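Local coordinates for alanine racemase 1 (Caldanaerobacter subterraneus subsp. tengcongensis MB4, PDB 4Y2W), which belongs to the alanine racemase family, pairing an N-terminal TIM-type barrel with a C-terminal domain rich in beta strands, at residues 245-257 against 329-341. The protein carries 1 engineered substitution. Numbering follows the deposited sequence.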
loop_
_atom_site.group_PDB
_atom_site.type_symbol
_atom_site.label_atom_id
_atom_site.label_comp_id
_atom_site.label_asym_id
_atom_site.label_seq_id
_atom_site.Cartn_x
_atom_site.Cartn_y
_atom_site.Cartn_z
ATOM N N ARG A 245 16.454 13.110 13.244
ATOM C CA ARG A 245 15.565 12.613 14.293
ATOM C C ARG A 245 14.510 11.687 13.694
ATOM O O ARG A 245 14.196 11.763 12.506
ATOM C CB ARG A 245 14.896 13.772 15.042
ATOM C CG ARG A 245 15.889 14.740 15.669
ATOM C CD ARG A 245 15.376 15.404 16.940
ATOM N NE ARG A 245 14.185 16.234 16.735
ATOM C CZ ARG A 245 12.924 15.859 16.972
ATOM N NH1 ARG A 245 12.629 14.641 17.427
ATOM N NH2 ARG A 245 11.936 16.721 16.751
ATOM N N GLU A 246 13.972 10.811 14.533
ATOM C CA GLU A 246 12.993 9.824 14.103
ATOM C C GLU A 246 11.667 10.511 13.808
ATOM O O GLU A 246 11.124 11.207 14.672
ATOM C CB GLU A 246 12.812 8.766 15.191
ATOM C CG GLU A 246 12.144 7.486 14.723
ATOM C CD GLU A 246 12.069 6.457 15.831
ATOM O OE1 GLU A 246 12.866 5.502 15.796
ATOM O OE2 GLU A 246 11.234 6.619 16.750
ATOM N N THR A 247 11.158 10.317 12.591
ATOM C CA THR A 247 9.957 11.012 12.123
ATOM C C THR A 247 8.697 10.150 12.141
ATOM O O THR A 247 7.590 10.680 12.253
ATOM C CB THR A 247 10.146 11.549 10.693
ATOM O OG1 THR A 247 10.576 10.488 9.834
ATOM C CG2 THR A 247 11.177 12.658 10.671
ATOM N N LEU A 248 8.862 8.833 12.022
ATOM C CA LEU A 248 7.729 7.910 11.987
ATOM C C LEU A 248 7.907 6.743 12.945
ATOM O O LEU A 248 8.974 6.131 12.990
ATOM C CB LEU A 248 7.548 7.365 10.574
ATOM C CG LEU A 248 6.412 6.356 10.372
ATOM C CD1 LEU A 248 5.798 6.534 8.992
ATOM C CD2 LEU A 248 6.865 4.915 10.586
ATOM N N ARG A 249 6.849 6.427 13.690
ATOM C CA ARG A 249 6.797 5.192 14.474
ATOM C C ARG A 249 5.597 4.343 14.044
ATOM O O ARG A 249 4.446 4.734 14.243
ATOM C CB ARG A 249 6.722 5.490 15.970
ATOM C CG ARG A 249 7.955 6.174 16.538
ATOM C CD ARG A 249 8.185 5.764 17.985
ATOM N NE ARG A 249 6.969 5.907 18.786
ATOM C CZ ARG A 249 6.666 5.190 19.869
ATOM N NH1 ARG A 249 7.481 4.242 20.328
ATOM N NH2 ARG A 249 5.522 5.421 20.501
ATOM N N PHE A 250 5.879 3.187 13.448
ATOM C CA PHE A 250 4.848 2.255 13.005
ATOM C C PHE A 250 4.569 1.308 14.163
ATOM O O PHE A 250 5.414 0.489 14.506
ATOM C CB PHE A 250 5.342 1.497 11.765
ATOM C CG PHE A 250 4.291 0.679 11.057
ATOM C CD1 PHE A 250 2.934 0.788 11.359
ATOM C CD2 PHE A 250 4.674 -0.185 10.038
ATOM C CE1 PHE A 250 1.994 0.031 10.682
ATOM C CE2 PHE A 250 3.738 -0.941 9.359
ATOM C CZ PHE A 250 2.395 -0.834 9.680
ATOM N N THR A 251 3.391 1.440 14.773
ATOM C CA THR A 251 3.081 0.734 16.017
ATOM C C THR A 251 1.748 -0.017 15.972
ATOM O O THR A 251 0.887 0.263 15.133
ATOM C CB THR A 251 3.048 1.716 17.204
ATOM O OG1 THR A 251 1.836 2.479 17.175
ATOM C CG2 THR A 251 4.249 2.662 17.156
ATOM N N THR A 252 1.601 -0.977 16.884
ATOM C CA THR A 252 0.344 -1.703 17.082
ATOM C C THR A 252 0.198 -2.125 18.545
ATOM O O THR A 252 1.013 -1.744 19.386
ATOM C CB THR A 252 0.244 -2.932 16.163
ATOM O OG1 THR A 252 -1.066 -3.499 16.271
ATOM C CG2 THR A 252 1.280 -3.986 16.524
ATOM N N ARG A 253 -0.840 -2.902 18.851
ATOM C CA ARG A 253 -1.144 -3.259 20.237
ATOM C C ARG A 253 -1.334 -4.756 20.437
ATOM O O ARG A 253 -1.691 -5.483 19.508
ATOM C CB ARG A 253 -2.407 -2.536 20.704
ATOM C CG ARG A 253 -2.325 -1.020 20.647
ATOM C CD ARG A 253 -1.487 -0.454 21.778
ATOM N NE ARG A 253 -1.030 0.903 21.476
ATOM C CZ ARG A 253 -0.608 1.792 22.376
ATOM N NH1 ARG A 253 -0.575 1.501 23.678
ATOM N NH2 ARG A 253 -0.222 2.992 21.966
ATOM N N VAL A 254 -1.106 -5.205 21.669
ATOM C CA VAL A 254 -1.368 -6.590 22.025
ATOM C C VAL A 254 -2.880 -6.755 22.133
ATOM O O VAL A 254 -3.552 -6.022 22.864
ATOM C CB VAL A 254 -0.669 -7.007 23.337
ATOM C CG1 VAL A 254 -0.985 -8.459 23.669
ATOM C CG2 VAL A 254 0.840 -6.815 23.223
ATOM N N VAL A 255 -3.397 -7.711 21.373
ATOM C CA VAL A 255 -4.831 -7.927 21.223
ATOM C C VAL A 255 -5.274 -9.268 21.823
ATOM O O VAL A 255 -6.451 -9.452 22.128
ATOM C CB VAL A 255 -5.207 -7.787 19.718
ATOM C CG1 VAL A 255 -6.127 -8.896 19.213
ATOM C CG2 VAL A 255 -5.792 -6.407 19.446
ATOM N N HIS A 256 -4.337 -10.193 22.005
ATOM C CA HIS A 256 -4.653 -11.488 22.595
ATOM C C HIS A 256 -3.404 -12.148 23.151
ATOM O O HIS A 256 -2.357 -12.120 22.514
ATOM C CB HIS A 256 -5.296 -12.395 21.548
ATOM C CG HIS A 256 -5.613 -13.770 22.049
ATOM N ND1 HIS A 256 -6.374 -13.996 23.177
ATOM C CD2 HIS A 256 -5.286 -14.992 21.565
ATOM C CE1 HIS A 256 -6.500 -15.296 23.367
ATOM N NE2 HIS A 256 -5.849 -15.923 22.402
ATOM N N LEU A 257 -3.527 -12.737 24.341
ATOM C CA LEU A 257 -2.449 -13.509 24.962
ATOM C C LEU A 257 -2.944 -14.910 25.322
ATOM O O LEU A 257 -3.957 -15.052 26.007
ATOM C CB LEU A 257 -1.961 -12.811 26.232
ATOM C CG LEU A 257 -1.355 -11.415 26.063
ATOM C CD1 LEU A 257 -1.373 -10.661 27.384
ATOM C CD2 LEU A 257 0.060 -11.508 25.512
ATOM N N VAL A 329 3.435 -8.691 30.584
ATOM C CA VAL A 329 2.772 -8.391 29.314
ATOM C C VAL A 329 1.261 -8.344 29.519
ATOM O O VAL A 329 0.695 -9.155 30.255
ATOM C CB VAL A 329 3.131 -9.416 28.215
ATOM C CG1 VAL A 329 2.363 -9.130 26.933
ATOM C CG2 VAL A 329 4.627 -9.392 27.935
ATOM N N GLU A 330 0.623 -7.381 28.858
ATOM C CA GLU A 330 -0.794 -7.106 29.051
ATOM C C GLU A 330 -1.480 -6.777 27.732
ATOM O O GLU A 330 -0.826 -6.481 26.730
ATOM C CB GLU A 330 -0.970 -5.927 30.007
ATOM C CG GLU A 330 -0.614 -6.223 31.453
ATOM C CD GLU A 330 -1.061 -5.122 32.395
ATOM O OE1 GLU A 330 -1.178 -3.960 31.949
ATOM O OE2 GLU A 330 -1.300 -5.420 33.582
ATOM N N ILE A 331 -2.808 -6.820 27.755
ATOM C CA ILE A 331 -3.613 -6.464 26.595
ATOM C C ILE A 331 -3.533 -4.951 26.429
ATOM O O ILE A 331 -3.817 -4.208 27.370
ATOM C CB ILE A 331 -5.091 -6.885 26.772
ATOM C CG1 ILE A 331 -5.215 -8.397 27.027
ATOM C CG2 ILE A 331 -5.919 -6.467 25.565
ATOM C CD1 ILE A 331 -4.618 -9.277 25.949
ATOM N N GLY A 332 -3.131 -4.500 25.244
ATOM C CA GLY A 332 -3.014 -3.073 24.961
ATOM C C GLY A 332 -1.626 -2.496 25.179
ATOM O O GLY A 332 -1.448 -1.276 25.134
ATOM N N ASP A 333 -0.640 -3.356 25.422
ATOM C CA ASP A 333 0.751 -2.910 25.430
ATOM C C ASP A 333 1.164 -2.570 24.004
ATOM O O ASP A 333 0.789 -3.265 23.058
ATOM C CB ASP A 333 1.684 -3.978 26.006
ATOM C CG ASP A 333 1.563 -4.114 27.515
ATOM O OD1 ASP A 333 1.026 -3.188 28.170
ATOM O OD2 ASP A 333 2.011 -5.155 28.047
ATOM N N GLU A 334 1.924 -1.490 23.858
ATOM C CA GLU A 334 2.382 -1.035 22.552
ATOM C C GLU A 334 3.392 -2.015 21.957
ATOM O O GLU A 334 4.260 -2.529 22.669
ATOM C CB GLU A 334 3.017 0.349 22.685
ATOM C CG GLU A 334 3.526 0.952 21.386
ATOM C CD GLU A 334 4.148 2.316 21.594
ATOM O OE1 GLU A 334 3.828 3.243 20.819
ATOM O OE2 GLU A 334 4.950 2.462 22.539
ATOM N N VAL A 335 3.270 -2.269 20.657
ATOM C CA VAL A 335 4.242 -3.079 19.927
ATOM C C VAL A 335 4.759 -2.271 18.742
ATOM O O VAL A 335 3.995 -1.931 17.841
ATOM C CB VAL A 335 3.627 -4.399 19.431
ATOM C CG1 VAL A 335 4.626 -5.172 18.578
ATOM C CG2 VAL A 335 3.168 -5.240 20.614
ATOM N N VAL A 336 6.052 -1.963 18.751
ATOM C CA VAL A 336 6.657 -1.128 17.715
ATOM C C VAL A 336 7.226 -1.996 16.594
ATOM O O VAL A 336 7.980 -2.934 16.837
ATOM C CB VAL A 336 7.753 -0.207 18.300
ATOM C CG1 VAL A 336 8.439 0.600 17.204
ATOM C CG2 VAL A 336 7.146 0.723 19.339
ATOM N N ILE A 337 6.841 -1.661 15.367
ATOM C CA ILE A 337 7.256 -2.378 14.166
ATOM C C ILE A 337 8.415 -1.656 13.489
ATOM O O ILE A 337 9.381 -2.284 13.045
ATOM C CB ILE A 337 6.083 -2.473 13.172
ATOM C CG1 ILE A 337 4.858 -3.094 13.854
ATOM C CG2 ILE A 337 6.486 -3.274 11.942
ATOM C CD1 ILE A 337 3.540 -2.702 13.219
ATOM N N ILE A 338 8.282 -0.334 13.394
ATOM C CA ILE A 338 9.330 0.556 12.906
ATOM C C ILE A 338 9.465 1.682 13.916
ATOM O O ILE A 338 8.461 2.266 14.323
ATOM C CB ILE A 338 8.966 1.185 11.544
ATOM C CG1 ILE A 338 8.709 0.097 10.498
ATOM C CG2 ILE A 338 10.065 2.141 11.088
ATOM C CD1 ILE A 338 8.152 0.625 9.193
ATOM N N GLY A 339 10.695 1.982 14.321
ATOM C CA GLY A 339 10.953 3.089 15.237
ATOM C C GLY A 339 11.519 2.699 16.593
ATOM O O GLY A 339 11.982 1.577 16.794
ATOM N N THR A 340 11.451 3.647 17.526
ATOM C CA THR A 340 12.157 3.570 18.803
ATOM C C THR A 340 11.213 3.178 19.936
ATOM O O THR A 340 10.028 3.498 19.900
ATOM C CB THR A 340 12.822 4.931 19.126
ATOM O OG1 THR A 340 13.846 5.203 18.160
ATOM C CG2 THR A 340 13.440 4.951 20.525
ATOM N N GLN A 341 11.750 2.473 20.929
ATOM C CA GLN A 341 11.014 2.135 22.147
ATOM C C GLN A 341 12.001 1.774 23.263
ATOM O O GLN A 341 12.611 0.707 23.226
ATOM C CB GLN A 341 10.052 0.966 21.884
ATOM C CG GLN A 341 8.942 0.830 22.922
ATOM C CD GLN A 341 8.152 -0.462 22.791
ATOM O OE1 GLN A 341 8.709 -1.558 22.878
ATOM N NE2 GLN A 341 6.845 -0.338 22.595
#
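Phe-250 meets two consecutive isoleucines: Ile-337 sets CD1 over the ring face, 3.9 Å from its centroid, a CH-pi contact, while Ile-338 brings CD1 to the ring edge. Both reach the same ring because the chain bulges here; Phe-250 O accepts from Ile-337 N at 2.7 Å and from Ile-338 N at 3.2 Å. Past the bulge Thr-252 CG2 lies on Val-335 CB (3.8 Å), two beta-branched residues suited to extended strands.

The face of Thr-251, Arg-253 and Glu-334 is mixed: Val-336 CG2 packs against Thr-251 CG2 and the Arg-249 guanidinium. Arg-249 CG lies anti to the carbonyl carbon (chi1 -65°), and two further bends let NH1 give an in-plane bond to Thr-340 O (2.7 Å) and NH2 a salt bridge to Glu-334 OE1 (2.8 Å), the flat groups 80° apart. NH2 also bridges to Glu-12, so two carboxylates hold this guanidinium. Arg-253 lays its guanidinium face over Glu-334 CB and donates from NH1 to Gly-332 O. Beyond the corner at 337-339, Thr-340 OG1 donates to Glu-246 OE1, 2.6 Å away, and also bonds to Thr-345 OG1.

Gly-332 N donates to Val-254 O; its positive phi (94°), third in the type II turn Glu-330 to Asp-333, calls for glycine. Leu-257 puts CD2 on Val-329 CG1 (3.6 Å) and CD1 on Ile-331 CD1. Strand 248-260 sits between 334-336 and 10-14 in a mixed sheet. This antiparallel pairing with a classic beta bulge lies in the strand-rich C-terminal domain accompanying the barrel in the alanine racemase fold.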